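PDB 1ZPU: iron transport multicopper oxidase FET3 from Saccharomyces cerevisiae, which oxidises ferrous to ferric iron at the expense of dioxygen, feeding the permease FTR1 in high-affinity iron uptake, and also oxidises cuprous copper. Local coordinates for residues P23-N28 against D114-L119; D226-T231 against N295-F300; H316-D321 against H370-E375. All coordinates share one frame; numbering follows the deposited sequence.

Contact 1: P23-N28 against D114-L119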
loop_
_atom_site.group_PDB
_atom_site.type_symbol
_atom_site.label_atom_id
_atom_site.label_comp_id
_atom_site.label_asym_id
_atom_site.label_seq_id
_atom_site.Cartn_x
_atom_site.Cartn_y
_atom_site.Cartn_z
ATOM N N PRO A 23 20.593 -11.700 -3.038
ATOM C CA PRO A 23 19.547 -12.546 -2.461
ATOM C C PRO A 23 18.177 -11.884 -2.520
ATOM O O PRO A 23 18.041 -10.709 -2.201
ATOM C CB PRO A 23 19.987 -12.743 -0.994
ATOM C CG PRO A 23 21.381 -12.306 -0.937
ATOM C CD PRO A 23 21.562 -11.271 -2.023
ATOM N N VAL A 24 17.174 -12.651 -2.928
ATOM C CA VAL A 24 15.795 -12.197 -2.929
ATOM C C VAL A 24 14.936 -13.198 -2.153
ATOM O O VAL A 24 15.368 -14.345 -1.942
ATOM C CB VAL A 24 15.265 -11.991 -4.384
ATOM C CG1 VAL A 24 16.073 -10.935 -5.109
ATOM C CG2 VAL A 24 15.310 -13.278 -5.170
ATOM N N ILE A 25 13.743 -12.771 -1.719
ATOM C CA ILE A 25 12.829 -13.668 -0.988
ATOM C C ILE A 25 12.018 -14.566 -1.933
ATOM O O ILE A 25 11.199 -14.089 -2.723
ATOM C CB ILE A 25 11.883 -12.928 -0.021
ATOM C CG1 ILE A 25 12.635 -11.843 0.753
ATOM C CG2 ILE A 25 11.284 -13.919 0.978
ATOM C CD1 ILE A 25 11.826 -11.165 1.847
ATOM N N THR A 26 12.247 -15.868 -1.832
ATOM C CA THR A 26 11.606 -16.820 -2.716
ATOM C C THR A 26 10.333 -17.419 -2.130
ATOM O O THR A 26 10.136 -17.401 -0.927
ATOM C CB THR A 26 12.588 -17.932 -3.077
ATOM O OG1 THR A 26 13.175 -18.452 -1.883
ATOM C CG2 THR A 26 13.687 -17.369 -3.962
ATOM N N CYS A 27 9.480 -17.942 -3.001
ATOM C CA CYS A 27 8.319 -18.712 -2.615
ATOM C C CYS A 27 8.528 -20.154 -3.066
ATOM O O CYS A 27 8.569 -20.425 -4.268
ATOM C CB CYS A 27 7.081 -18.126 -3.290
ATOM S SG CYS A 27 5.592 -19.115 -3.079
ATOM N N ASN A 28 8.663 -21.078 -2.111
ATOM C CA ASN A 28 8.996 -22.489 -2.413
ATOM C C ASN A 28 10.207 -22.631 -3.333
ATOM O O ASN A 28 10.218 -23.463 -4.236
ATOM C CB ASN A 28 7.799 -23.226 -3.017
ATOM C CG ASN A 28 6.588 -23.227 -2.107
ATOM O OD1 ASN A 28 6.680 -22.983 -0.900
ATOM N ND2 ASN A 28 5.435 -23.516 -2.686
ATOM N N ASP A 114 12.233 -6.756 -0.751
ATOM C CA ASP A 114 13.168 -7.820 -1.047
ATOM C C ASP A 114 12.510 -8.987 -1.782
ATOM O O ASP A 114 13.072 -10.087 -1.839
ATOM C CB ASP A 114 13.897 -8.266 0.229
ATOM C CG ASP A 114 14.917 -7.217 0.729
ATOM O OD1 ASP A 114 15.320 -6.320 -0.058
ATOM O OD2 ASP A 114 15.327 -7.293 1.912
ATOM N N GLY A 115 11.319 -8.750 -2.339
ATOM C CA GLY A 115 10.733 -9.671 -3.319
ATOM C C GLY A 115 9.412 -10.331 -2.967
ATOM O O GLY A 115 8.760 -10.909 -3.852
ATOM N N MET A 116 9.006 -10.252 -1.697
ATOM C CA MET A 116 7.805 -10.965 -1.217
ATOM C C MET A 116 6.523 -10.189 -1.530
ATOM O O MET A 116 5.956 -9.503 -0.660
ATOM C CB MET A 116 7.922 -11.282 0.272
ATOM C CG MET A 116 6.844 -12.143 0.829
ATOM S SD MET A 116 7.279 -12.660 2.528
ATOM C CE MET A 116 5.696 -13.230 3.106
ATOM N N LYS A 117 6.066 -10.319 -2.771
ATOM C CA LYS A 117 4.941 -9.541 -3.270
ATOM C C LYS A 117 4.477 -10.132 -4.605
ATOM O O LYS A 117 5.264 -10.724 -5.340
ATOM C CB LYS A 117 5.332 -8.073 -3.440
ATOM C CG LYS A 117 6.489 -7.860 -4.421
ATOM C CD LYS A 117 7.227 -6.543 -4.180
ATOM C CE LYS A 117 7.898 -6.002 -5.454
ATOM N NZ LYS A 117 8.936 -4.971 -5.119
ATOM N N GLY A 118 3.192 -9.966 -4.903
ATOM C CA GLY A 118 2.548 -10.611 -6.031
ATOM C C GLY A 118 1.170 -10.025 -6.244
ATOM O O GLY A 118 0.632 -9.360 -5.359
ATOM N N LEU A 119 0.595 -10.271 -7.416
ATOM C CA LEU A 119 -0.714 -9.743 -7.758
ATOM C C LEU A 119 -1.867 -10.633 -7.305
ATOM O O LEU A 119 -1.753 -11.850 -7.246
ATOM C CB LEU A 119 -0.801 -9.499 -9.263
ATOM C CG LEU A 119 0.177 -8.508 -9.898
ATOM C CD1 LEU A 119 -0.230 -8.238 -11.313
ATOM C CD2 LEU A 119 0.236 -7.202 -9.150
#
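Two segments from different sheets are tied here by one backbone hydrogen bond, Ile25 N to Asp114 O, 2.8 Å long and nearly straight at 168°. Strand 22-27 is the outermost of its sheet: Val24 and Thr26 pair with Asp12 and Gly10 of strand 2-14, and Ile25 turns its own N-H and C=O the other way. Its N-H goes to Asp114, and its carbonyl oxygen accepts from Trp33 NE1. The isoleucine side chain packs on the same aspartate. CG1 stands beside the backbone N (chi1 -43°), which brings it close to the same carbonyl that N-H reaches; it also meets the Asp114 side chain, Ile25 CG1 lying 3.8 Å from Asp114 CB. Farther out, Ile25 CD1 rests 4.2 Å from Met116 CB, while the rest of the extended methionine chain leads away from strand 22-27. The carboxylate of Asp114 works elsewhere: OD1 is in a salt bridge with Arg22, and OD2 accepts from the backbone N of Val147 at the start of helix 147-154. Gly115 follows with phi at 118°, where a side chain would be jammed against the Asp114 oxygen; a CB here would also point at Ile25, about 3.4 Å from Ile25 N. Met116 then forms the centre of an inverse gamma turn, closed by a weak bond of 3.0 Å from Lys117 N to Gly115 O, and the chain runs on into strand 117-123. The side chain of Met116 lies about 7 Å from that of the type 3 copper ligand His105. One sheet's edge thus meets the lead-in to a strand of the other, a closure belonging to the two-sheet sandwich of a cupredoxin domain, the first in this multicopper oxidase.

Contact 2: D226-T231 against N295-F300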
loop_
_atom_site.group_PDB
_atom_site.type_symbol
_atom_site.label_atom_id
_atom_site.label_comp_id
_atom_site.label_asym_id
_atom_site.label_seq_id
_atom_site.Cartn_x
_atom_site.Cartn_y
_atom_site.Cartn_z
ATOM N N ASP A 226 -2.489 10.359 -21.792
ATOM C CA ASP A 226 -1.228 9.967 -22.368
ATOM C C ASP A 226 -0.287 9.489 -21.286
ATOM O O ASP A 226 0.672 8.788 -21.579
ATOM C CB ASP A 226 -0.599 11.151 -23.078
ATOM C CG ASP A 226 -1.443 11.650 -24.229
ATOM O OD1 ASP A 226 -1.370 12.863 -24.536
ATOM O OD2 ASP A 226 -2.183 10.826 -24.822
ATOM N N MET A 227 -0.552 9.859 -20.035
ATOM C CA MET A 227 0.397 9.595 -18.956
ATOM C C MET A 227 -0.257 9.354 -17.580
ATOM O O MET A 227 -1.235 10.016 -17.212
ATOM C CB MET A 227 1.405 10.744 -18.878
ATOM C CG MET A 227 2.620 10.428 -18.028
ATOM S SD MET A 227 3.840 11.745 -17.960
ATOM C CE MET A 227 4.268 11.913 -19.683
ATOM N N LEU A 228 0.286 8.410 -16.818
ATOM C CA LEU A 228 -0.180 8.194 -15.436
ATOM C C LEU A 228 0.898 8.514 -14.427
ATOM O O LEU A 228 2.069 8.305 -14.695
ATOM C CB LEU A 228 -0.637 6.757 -15.211
ATOM C CG LEU A 228 -1.748 6.177 -16.080
ATOM C CD1 LEU A 228 -1.842 4.675 -15.877
ATOM C CD2 LEU A 228 -3.088 6.852 -15.797
ATOM N N TYR A 229 0.493 9.032 -13.272
ATOM C CA TYR A 229 1.370 9.109 -12.109
ATOM C C TYR A 229 0.882 8.050 -11.107
ATOM O O TYR A 229 -0.199 8.177 -10.548
ATOM C CB TYR A 229 1.340 10.516 -11.506
ATOM C CG TYR A 229 2.253 10.732 -10.309
ATOM C CD1 TYR A 229 3.602 11.069 -10.471
ATOM C CD2 TYR A 229 1.766 10.592 -9.012
ATOM C CE1 TYR A 229 4.441 11.250 -9.372
ATOM C CE2 TYR A 229 2.589 10.772 -7.911
ATOM C CZ TYR A 229 3.920 11.106 -8.091
ATOM O OH TYR A 229 4.701 11.281 -6.966
ATOM N N ILE A 230 1.658 6.997 -10.905
ATOM C CA ILE A 230 1.263 5.893 -10.027
ATOM C C ILE A 230 2.181 5.836 -8.812
ATOM O O ILE A 230 3.396 5.594 -8.965
ATOM C CB ILE A 230 1.372 4.524 -10.746
ATOM C CG1 ILE A 230 0.807 4.636 -12.168
ATOM C CG2 ILE A 230 0.684 3.447 -9.962
ATOM C CD1 ILE A 230 0.786 3.329 -12.927
ATOM N N THR A 231 1.616 6.056 -7.619
ATOM C CA THR A 231 2.379 5.936 -6.374
ATOM C C THR A 231 2.491 4.467 -6.034
ATOM O O THR A 231 1.820 3.639 -6.635
ATOM C CB THR A 231 1.706 6.661 -5.157
ATOM O OG1 THR A 231 0.682 5.831 -4.581
ATOM C CG2 THR A 231 1.129 8.028 -5.531
ATOM N N ASN A 295 1.477 16.719 -17.097
ATOM C CA ASN A 295 0.122 16.556 -17.632
ATOM C C ASN A 295 -0.454 15.163 -17.473
ATOM O O ASN A 295 -1.376 14.782 -18.198
ATOM C CB ASN A 295 0.047 16.989 -19.091
ATOM C CG ASN A 295 0.524 18.399 -19.296
ATOM O OD1 ASN A 295 0.112 19.315 -18.586
ATOM N ND2 ASN A 295 1.408 18.586 -20.268
ATOM N N PHE A 296 0.073 14.414 -16.512
ATOM C CA PHE A 296 -0.492 13.114 -16.162
ATOM C C PHE A 296 -1.905 13.299 -15.614
ATOM O O PHE A 296 -2.244 14.368 -15.101
ATOM C CB PHE A 296 0.388 12.399 -15.112
ATOM C CG PHE A 296 0.635 13.219 -13.873
ATOM C CD1 PHE A 296 -0.256 13.179 -12.808
ATOM C CD2 PHE A 296 1.746 14.059 -13.791
ATOM C CE1 PHE A 296 -0.038 13.947 -11.676
ATOM C CE2 PHE A 296 1.967 14.835 -12.663
ATOM C CZ PHE A 296 1.072 14.785 -11.606
ATOM N N LEU A 297 -2.712 12.249 -15.707
ATOM C CA LEU A 297 -4.058 12.233 -15.141
ATOM C C LEU A 297 -4.086 12.487 -13.629
ATOM O O LEU A 297 -3.396 11.828 -12.871
ATOM C CB LEU A 297 -4.714 10.883 -15.426
ATOM C CG LEU A 297 -6.076 10.602 -14.801
ATOM C CD1 LEU A 297 -7.150 11.373 -15.560
ATOM C CD2 LEU A 297 -6.321 9.111 -14.843
ATOM N N ASP A 298 -4.898 13.453 -13.205
ATOM C CA ASP A 298 -5.163 13.660 -11.779
ATOM C C ASP A 298 -6.348 12.784 -11.385
ATOM O O ASP A 298 -7.502 13.081 -11.722
ATOM C CB ASP A 298 -5.426 15.141 -11.444
ATOM C CG ASP A 298 -5.520 15.396 -9.940
ATOM O OD1 ASP A 298 -5.658 14.415 -9.168
ATOM O OD2 ASP A 298 -5.468 16.576 -9.521
ATOM N N ASP A 299 -6.045 11.701 -10.678
ATOM C CA ASP A 299 -7.030 10.701 -10.304
ATOM C C ASP A 299 -8.164 11.255 -9.452
ATOM O O ASP A 299 -9.197 10.608 -9.318
ATOM C CB ASP A 299 -6.360 9.524 -9.606
ATOM C CG ASP A 299 -5.534 9.949 -8.398
ATOM O OD1 ASP A 299 -4.816 10.972 -8.492
ATOM O OD2 ASP A 299 -5.582 9.260 -7.355
ATOM N N PHE A 300 -7.985 12.453 -8.896
ATOM C CA PHE A 300 -9.035 13.114 -8.107
ATOM C C PHE A 300 -10.332 13.301 -8.917
ATOM O O PHE A 300 -11.434 13.264 -8.355
ATOM C CB PHE A 300 -8.523 14.455 -7.558
ATOM C CG PHE A 300 -9.543 15.227 -6.757
ATOM C CD1 PHE A 300 -9.582 15.122 -5.371
ATOM C CD2 PHE A 300 -10.461 16.074 -7.388
ATOM C CE1 PHE A 300 -10.534 15.835 -4.618
ATOM C CE2 PHE A 300 -11.410 16.768 -6.651
ATOM C CZ PHE A 300 -11.444 16.650 -5.260
#
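Phe296 and Leu297 lie against Met227, Leu228 and Tyr229 at strand 228-230, an edge strand of the second cupredoxin domain, and they belong to the long connection that runs from strand 271-277 to strand 316-326. Taken in order, Phe296 comes first. Its CA approaches the carbonyl of Met227 across the contact in a CA-H...O contact, Phe296 CA to Met227 O being 3.4 Å, and its CB sits 4.2 Å from Met227 CG. With chi1 at 55° its CG stands between the backbone N and the carbonyl carbon, and the side chain runs beside that of Tyr229, pointing the same way. Tyr229 CB is over one face, 3.7 Å from the centroid of the Phe296 ring, a CH-pi contact; the two rings themselves are oblique, their planes at 33°. An alanine in place of Phe296 would probably open a gap beside Tyr229, taking away the ring that Tyr229 CB lies over and that touches Tyr440, although the CB contact with Met227 would remain. Tyr440 of the third domain touches both aromatics, and Tyr229 OH is held by Asp257 and Ser200, with the tyrosine side chain about 9 Å from that of His392, a type 1 copper ligand. Leu297 follows, its N giving a backbone hydrogen bond of 3.1 Å to Met227 O at 165°. Its side chain runs alongside that of Leu228, Leu297 CD2 meeting Leu228 CD2 at 4.1 Å, and a glycan sugar also touches it. Asp298 and Asp299 turn to the third domain, in salt bridges with Arg406, Arg436 and Arg442. Asp298 further makes an Asx turn: Phe300 N donates to Asp298 OD1 over 3.1 Å, reaching it from above the carboxylate plane.

Contact 3: H316-D321 against H370-E375. With NAG (2-acetamido-2-deoxy-beta-D-glucopyranose), chain B.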
loop_
_atom_site.group_PDB
_atom_site.type_symbol
_atom_site.label_atom_id
_atom_site.label_comp_id
_atom_site.label_asym_id
_atom_site.label_seq_id
_atom_site.Cartn_x
_atom_site.Cartn_y
_atom_site.Cartn_z
ATOM N N HIS A 316 -17.232 11.903 13.088
ATOM C CA HIS A 316 -15.949 11.740 13.722
ATOM C C HIS A 316 -14.895 12.327 12.793
ATOM O O HIS A 316 -14.707 11.838 11.674
ATOM C CB HIS A 316 -15.699 10.242 13.938
ATOM C CG HIS A 316 -14.600 9.935 14.904
ATOM N ND1 HIS A 316 -13.665 10.867 15.300
ATOM C CD2 HIS A 316 -14.263 8.782 15.526
ATOM C CE1 HIS A 316 -12.811 10.308 16.138
ATOM N NE2 HIS A 316 -13.150 9.041 16.288
ATOM N N VAL A 317 -14.219 13.385 13.243
ATOM C CA VAL A 317 -13.122 13.983 12.467
ATOM C C VAL A 317 -11.777 13.689 13.113
ATOM O O VAL A 317 -11.548 14.010 14.277
ATOM C CB VAL A 317 -13.297 15.507 12.258
ATOM C CG1 VAL A 317 -12.138 16.078 11.439
ATOM C CG2 VAL A 317 -14.611 15.794 11.566
ATOM N N ILE A 318 -10.900 13.058 12.345
ATOM C CA ILE A 318 -9.521 12.822 12.758
ATOM C C ILE A 318 -8.602 13.787 11.985
ATOM O O ILE A 318 -8.512 13.709 10.760
ATOM C CB ILE A 318 -9.114 11.341 12.495
ATOM C CG1 ILE A 318 -10.074 10.391 13.212
ATOM C CG2 ILE A 318 -7.674 11.079 12.911
ATOM C CD1 ILE A 318 -10.004 8.959 12.751
ATOM N N THR A 319 -7.946 14.706 12.690
ATOM C CA THR A 319 -7.003 15.624 12.058
ATOM C C THR A 319 -5.572 15.263 12.444
ATOM O O THR A 319 -5.210 15.273 13.612
ATOM C CB THR A 319 -7.304 17.107 12.390
ATOM O OG1 THR A 319 -8.611 17.440 11.917
ATOM C CG2 THR A 319 -6.302 18.041 11.721
ATOM N N VAL A 320 -4.760 14.932 11.452
ATOM C CA VAL A 320 -3.374 14.587 11.715
ATOM C C VAL A 320 -2.406 15.419 10.883
ATOM O O VAL A 320 -2.608 15.619 9.684
ATOM C CB VAL A 320 -3.101 13.069 11.520
ATOM C CG1 VAL A 320 -3.906 12.249 12.513
ATOM C CG2 VAL A 320 -3.415 12.635 10.106
ATOM N N ASP A 321 -1.358 15.910 11.539
ATOM C CA ASP A 321 -0.269 16.603 10.849
ATOM C C ASP A 321 0.890 15.637 10.660
ATOM O O ASP A 321 1.231 14.885 11.573
ATOM C CB ASP A 321 0.177 17.853 11.612
ATOM C CG ASP A 321 -0.901 18.942 11.647
ATOM O OD1 ASP A 321 -2.001 18.741 11.079
ATOM O OD2 ASP A 321 -0.657 20.007 12.252
ATOM N N HIS A 370 -1.310 5.338 18.703
ATOM C CA HIS A 370 -2.216 6.199 17.936
ATOM C C HIS A 370 -3.497 5.503 17.504
ATOM O O HIS A 370 -3.783 5.408 16.299
ATOM C CB HIS A 370 -1.540 6.834 16.725
ATOM C CG HIS A 370 -1.845 8.290 16.580
ATOM N ND1 HIS A 370 -1.086 9.139 15.803
ATOM C CD2 HIS A 370 -2.805 9.057 17.153
ATOM C CE1 HIS A 370 -1.579 10.362 15.887
ATOM N NE2 HIS A 370 -2.619 10.340 16.704
ATOM N N THR A 371 -4.259 5.027 18.490
ATOM C CA THR A 371 -5.492 4.300 18.217
ATOM C C THR A 371 -6.715 5.187 18.359
ATOM O O THR A 371 -6.827 5.951 19.310
ATOM C CB THR A 371 -5.622 3.025 19.082
ATOM O OG1 THR A 371 -4.805 1.990 18.523
ATOM C CG2 THR A 371 -7.040 2.523 19.104
ATOM N N PHE A 372 -7.612 5.091 17.386
ATOM C CA PHE A 372 -8.910 5.751 17.442
ATOM C C PHE A 372 -10.014 4.712 17.412
ATOM O O PHE A 372 -9.887 3.685 16.732
ATOM C CB PHE A 372 -9.091 6.685 16.256
ATOM C CG PHE A 372 -8.104 7.797 16.217
ATOM C CD1 PHE A 372 -6.810 7.581 15.733
ATOM C CD2 PHE A 372 -8.460 9.068 16.652
ATOM C CE1 PHE A 372 -5.887 8.614 15.692
ATOM C CE2 PHE A 372 -7.555 10.108 16.611
ATOM C CZ PHE A 372 -6.260 9.884 16.130
ATOM N N ILE A 373 -11.094 4.970 18.144
ATOM C CA ILE A 373 -12.252 4.085 18.107
ATOM C C ILE A 373 -13.372 4.695 17.273
ATOM O O ILE A 373 -13.754 5.844 17.475
ATOM C CB ILE A 373 -12.745 3.711 19.514
ATOM C CG1 ILE A 373 -11.582 3.131 20.319
ATOM C CG2 ILE A 373 -13.896 2.709 19.426
ATOM C CD1 ILE A 373 -11.937 2.786 21.739
ATOM N N LEU A 374 -13.879 3.913 16.327
ATOM C CA LEU A 374 -14.948 4.371 15.455
ATOM C C LEU A 374 -16.271 3.724 15.845
ATOM O O LEU A 374 -16.304 2.540 16.160
ATOM C CB LEU A 374 -14.618 4.056 13.996
ATOM C CG LEU A 374 -13.222 4.363 13.438
ATOM C CD1 LEU A 374 -13.140 3.846 12.012
ATOM C CD2 LEU A 374 -12.865 5.844 13.501
ATOM N N GLU A 375 -17.355 4.501 15.813
ATOM C CA GLU A 375 -18.679 4.039 16.256
ATOM C C GLU A 375 -19.476 3.295 15.187
ATOM O O GLU A 375 -19.244 3.463 13.991
ATOM C CB GLU A 375 -19.517 5.196 16.806
ATOM C CG GLU A 375 -18.993 5.816 18.105
ATOM C CD GLU A 375 -18.983 4.852 19.298
ATOM O OE1 GLU A 375 -20.003 4.159 19.549
ATOM O OE2 GLU A 375 -17.942 4.807 19.992
HETATM C C1 NAG B . -18.277 4.401 23.268
HETATM C C2 NAG B . -18.400 5.827 23.822
HETATM C C3 NAG B . -19.839 6.285 24.167
HETATM C C4 NAG B . -20.999 5.312 23.855
HETATM C C5 NAG B . -20.560 3.968 23.240
HETATM C C6 NAG B . -21.646 3.290 22.408
HETATM C C7 NAG B . -16.329 6.335 25.088
HETATM C C8 NAG B . -15.559 5.877 26.298
HETATM N N2 NAG B . -17.602 5.938 25.034
HETATM O O3 NAG B . -20.110 7.541 23.566
HETATM O O4 NAG B . -21.730 5.088 25.051
HETATM O O5 NAG B . -19.399 4.136 22.447
HETATM O O6 NAG B . -21.357 1.895 22.348
HETATM O O7 NAG B . -15.791 7.040 24.229
#
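The carbonyl oxygen of Ile373 is met by the edge of the His316 ring, in its plane, with His316 NE2 3.5 Å and His316 CD2 3.6 Å from Ile373 O. The histidine CG is anti to the backbone N (chi1 -164°), and from there the imidazole extends from strand 316-326 toward strand 371-374. His316 CD2 has a second neighbour, Leu374 CD2 at 3.8 Å, and the two side chains cross at about a right angle. Next to it the contact turns wholly apolar. Ile318 lies against the ring of Phe372, with its methyl CG2 over one face, 4.0 Å from the centroid of the Phe372 ring in a CH-pi contact and displaced toward the rim at CZ. The other branch spreads to the root of the ring, Ile318 CD1 lying 4.1 Å from Phe372 CG. That same CD1 is 4.3 Å from Leu374 CD2, so one isoleucine links the phenylalanine to the leucine. Beyond them, Glu375 sits by the N-acetylglucosamine attached to Asn360. Glu375 OE2 is modelled 2.9 Å from O5 of the sugar, an approach of two acceptors that is doubtful at this resolution. The strand segments run nearly antiparallel, at 164°, yet their axes stay 9.4 Å apart: they face each other across the two layers of the third cupredoxin domain and are not paired in one sheet. Strand 316-326 lies between strands 332-336 and 379-386 of its layer. Strand 371-374 is the outermost of the other, alongside strand 474-479, from which Leu477 reaches Ile318, while Val380 of strand 379-386 packs on Leu374.

From the N terminus, the contacts follow in series, none nested in or crossing another. Contact 1 closes a loop of 85 residues that carries the copper ligands His60, His62, His105 and His107, and joins the two sheets of the first domain. Contact 2 closes one of 63 residues, fastening the connection after strand 271-277 onto an edge strand of the second domain beside the third. That connection leads on to strand 316-326, where contact 3 opens; this contact closes a loop of 48 residues and packs the two sheets of the third domain together. The centres of contacts 1 and 3 lie about 34 Å apart, on opposite sides of the chain's centre.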